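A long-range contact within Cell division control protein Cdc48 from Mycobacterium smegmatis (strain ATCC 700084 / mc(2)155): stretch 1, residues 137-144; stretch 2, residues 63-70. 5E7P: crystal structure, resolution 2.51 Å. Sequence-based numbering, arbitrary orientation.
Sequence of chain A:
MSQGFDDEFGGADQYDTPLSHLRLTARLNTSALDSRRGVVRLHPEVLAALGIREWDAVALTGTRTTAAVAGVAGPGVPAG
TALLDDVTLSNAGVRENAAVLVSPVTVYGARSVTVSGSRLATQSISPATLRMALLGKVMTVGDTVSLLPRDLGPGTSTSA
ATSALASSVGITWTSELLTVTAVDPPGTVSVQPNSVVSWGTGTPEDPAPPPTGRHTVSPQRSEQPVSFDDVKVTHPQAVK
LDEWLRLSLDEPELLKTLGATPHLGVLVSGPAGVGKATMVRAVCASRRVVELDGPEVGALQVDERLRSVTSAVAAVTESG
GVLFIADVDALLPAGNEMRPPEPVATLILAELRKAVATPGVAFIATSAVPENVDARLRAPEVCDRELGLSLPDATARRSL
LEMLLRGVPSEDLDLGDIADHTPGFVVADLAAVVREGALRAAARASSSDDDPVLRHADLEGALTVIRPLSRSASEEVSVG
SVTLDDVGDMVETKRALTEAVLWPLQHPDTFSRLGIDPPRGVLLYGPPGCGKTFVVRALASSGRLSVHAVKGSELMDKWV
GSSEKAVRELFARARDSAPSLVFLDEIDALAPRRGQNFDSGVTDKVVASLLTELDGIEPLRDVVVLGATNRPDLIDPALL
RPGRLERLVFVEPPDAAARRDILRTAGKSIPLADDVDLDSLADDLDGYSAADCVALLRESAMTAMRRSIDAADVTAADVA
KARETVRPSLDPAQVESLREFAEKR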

# COMPACT_ATOMS: atom_id res chain seq x y z
N LYS A 137 0.33 10.80 -6.34
CA LYS A 137 -0.24 12.13 -6.16
C LYS A 137 -1.76 12.13 -6.31
O LYS A 137 -2.33 11.33 -7.04
CB LYS A 137 0.39 13.12 -7.14
CG LYS A 137 1.88 13.31 -6.92
CD LYS A 137 2.42 14.52 -7.66
CE LYS A 137 3.88 14.76 -7.32
NZ LYS A 137 4.40 16.01 -7.96
N VAL A 138 -2.42 13.05 -5.59
CA VAL A 138 -3.87 13.17 -5.64
C VAL A 138 -4.34 14.08 -6.77
O VAL A 138 -3.73 15.11 -7.06
CB VAL A 138 -4.46 13.68 -4.31
CG1 VAL A 138 -4.34 12.61 -3.23
CG2 VAL A 138 -3.79 14.97 -3.88
N MET A 139 -5.44 13.68 -7.41
CA MET A 139 -5.96 14.41 -8.56
C MET A 139 -7.42 14.79 -8.33
O MET A 139 -8.17 14.05 -7.69
CB MET A 139 -5.84 13.57 -9.83
CG MET A 139 -4.43 13.09 -10.14
SD MET A 139 -3.33 14.43 -10.62
CE MET A 139 -1.73 13.64 -10.43
N THR A 140 -7.81 15.94 -8.86
CA THR A 140 -9.19 16.39 -8.83
C THR A 140 -9.46 17.09 -10.16
O THR A 140 -8.58 17.77 -10.68
CB THR A 140 -9.46 17.37 -7.67
OG1 THR A 140 -8.97 16.81 -6.45
CG2 THR A 140 -10.94 17.66 -7.54
N VAL A 141 -10.66 16.91 -10.71
CA VAL A 141 -10.99 17.52 -11.99
C VAL A 141 -10.86 19.04 -11.93
O VAL A 141 -11.38 19.68 -11.02
CB VAL A 141 -12.41 17.13 -12.45
CG1 VAL A 141 -12.83 17.96 -13.66
CG2 VAL A 141 -12.48 15.65 -12.77
N GLY A 142 -10.13 19.60 -12.89
CA GLY A 142 -9.92 21.03 -12.96
C GLY A 142 -8.60 21.48 -12.36
O GLY A 142 -8.20 22.63 -12.53
N ASP A 143 -7.94 20.58 -11.65
CA ASP A 143 -6.66 20.89 -11.00
C ASP A 143 -5.55 21.15 -12.00
O ASP A 143 -5.54 20.60 -13.10
CB ASP A 143 -6.24 19.75 -10.06
CG ASP A 143 -6.97 19.79 -8.74
OD1 ASP A 143 -8.08 20.35 -8.68
OD2 ASP A 143 -6.43 19.25 -7.75
N THR A 144 -4.60 21.99 -11.60
CA THR A 144 -3.37 22.17 -12.36
C THR A 144 -2.24 21.41 -11.67
O THR A 144 -1.86 21.74 -10.55
CB THR A 144 -2.99 23.66 -12.48
OG1 THR A 144 -3.95 24.34 -13.29
CG2 THR A 144 -1.62 23.80 -13.12
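Stretch 2 (63-70) TRTTAAVA

Stretch 2 enters as a loop and becomes an extended strand from Thr65 through Ala70, running antiparallel to the strand at 138-140 (176° between their directions, 6.5 Å at closest approach). No backbone hydrogen bonds join the two strands; the stretches meet instead through side-chain contacts, a shared water and a hydrogen bond from Arg64 to the turn.

Thr63 lies out of reach. The CA-to-CB bond of Arg64 points toward stretch 1, where a type II turn from Thr140 to Asp143, closed by Asp143 N to Thr140 O at 3.0 Å, presents the carbonyl of Gly142. Arg64 NH1 donates to Gly142 O (3.2 Å, 156°), the oxygen lying at the edge of the guanidinium near its plane. Next, Thr65 offers mainly its backbone, its O lying 3.8 Å from Thr140 CG2. Thr66 pairs with Thr140 in register, their CA atoms 6.0 Å apart, and its OG1 comes within 2.6 Å of Asp143 OD2. Ala67 turns its CB toward stretch 1, 3.9 Å from Thr140 OG1. A water ties this region together, donating to Ala67 O (2.7 Å) and Asp143 OD2 (2.6 Å) and accepting from Thr140 OG1 (2.8 Å). Ala68 directs its methyl away, leaving its CA 3.9 Å from Val138 CG2. That same CG2 meets Val69 CG2 at 4.5 Å, an apolar contact beyond which Ala70 makes none.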

# COMPACT_ATOMS: atom_id res chain seq x y z
N THR A 63 -13.41 29.02 -3.40
CA THR A 63 -14.48 29.14 -4.39
C THR A 63 -14.54 27.85 -5.19
O THR A 63 -15.54 27.55 -5.84
CB THR A 63 -14.26 30.33 -5.35
OG1 THR A 63 -13.05 30.14 -6.09
CG2 THR A 63 -14.17 31.63 -4.57
N ARG A 64 -13.45 27.08 -5.13
CA ARG A 64 -13.36 25.78 -5.77
C ARG A 64 -12.98 24.72 -4.74
O ARG A 64 -12.58 25.04 -3.62
CB ARG A 64 -12.31 25.79 -6.88
CG ARG A 64 -12.38 27.00 -7.80
CD ARG A 64 -11.29 26.92 -8.85
NE ARG A 64 -11.44 25.75 -9.70
CZ ARG A 64 -10.51 25.29 -10.53
NH1 ARG A 64 -10.74 24.21 -11.26
NH2 ARG A 64 -9.34 25.92 -10.62
N THR A 65 -13.09 23.46 -5.13
CA THR A 65 -12.68 22.35 -4.26
C THR A 65 -11.53 21.57 -4.88
O THR A 65 -11.62 21.10 -6.01
CB THR A 65 -13.85 21.39 -3.98
OG1 THR A 65 -14.87 22.08 -3.23
CG2 THR A 65 -13.37 20.19 -3.17
N THR A 66 -10.44 21.44 -4.13
CA THR A 66 -9.30 20.66 -4.58
C THR A 66 -8.83 19.73 -3.46
O THR A 66 -9.49 19.63 -2.42
CB THR A 66 -8.12 21.55 -5.03
OG1 THR A 66 -7.15 20.76 -5.73
CG2 THR A 66 -7.47 22.23 -3.84
N ALA A 67 -7.71 19.06 -3.66
CA ALA A 67 -7.16 18.19 -2.64
C ALA A 67 -5.63 18.20 -2.65
O ALA A 67 -5.01 18.38 -3.69
CB ALA A 67 -7.68 16.77 -2.80
N ALA A 68 -5.04 18.03 -1.47
CA ALA A 68 -3.59 17.98 -1.35
C ALA A 68 -3.19 17.03 -0.24
O ALA A 68 -4.02 16.60 0.56
CB ALA A 68 -3.03 19.37 -1.11
N VAL A 69 -1.90 16.70 -0.18
CA VAL A 69 -1.37 15.82 0.85
C VAL A 69 -0.95 16.63 2.08
O VAL A 69 -0.21 17.61 1.96
CB VAL A 69 -0.16 15.02 0.33
CG1 VAL A 69 0.45 14.17 1.45
CG2 VAL A 69 -0.57 14.15 -0.85
N ALA A 70 -1.44 16.22 3.25
CA ALA A 70 -1.11 16.93 4.48
C ALA A 70 0.32 16.64 4.93
O ALA A 70 0.65 15.50 5.29
CB ALA A 70 -2.10 16.60 5.58
O HOH W 1 -6.32 17.54 -5.84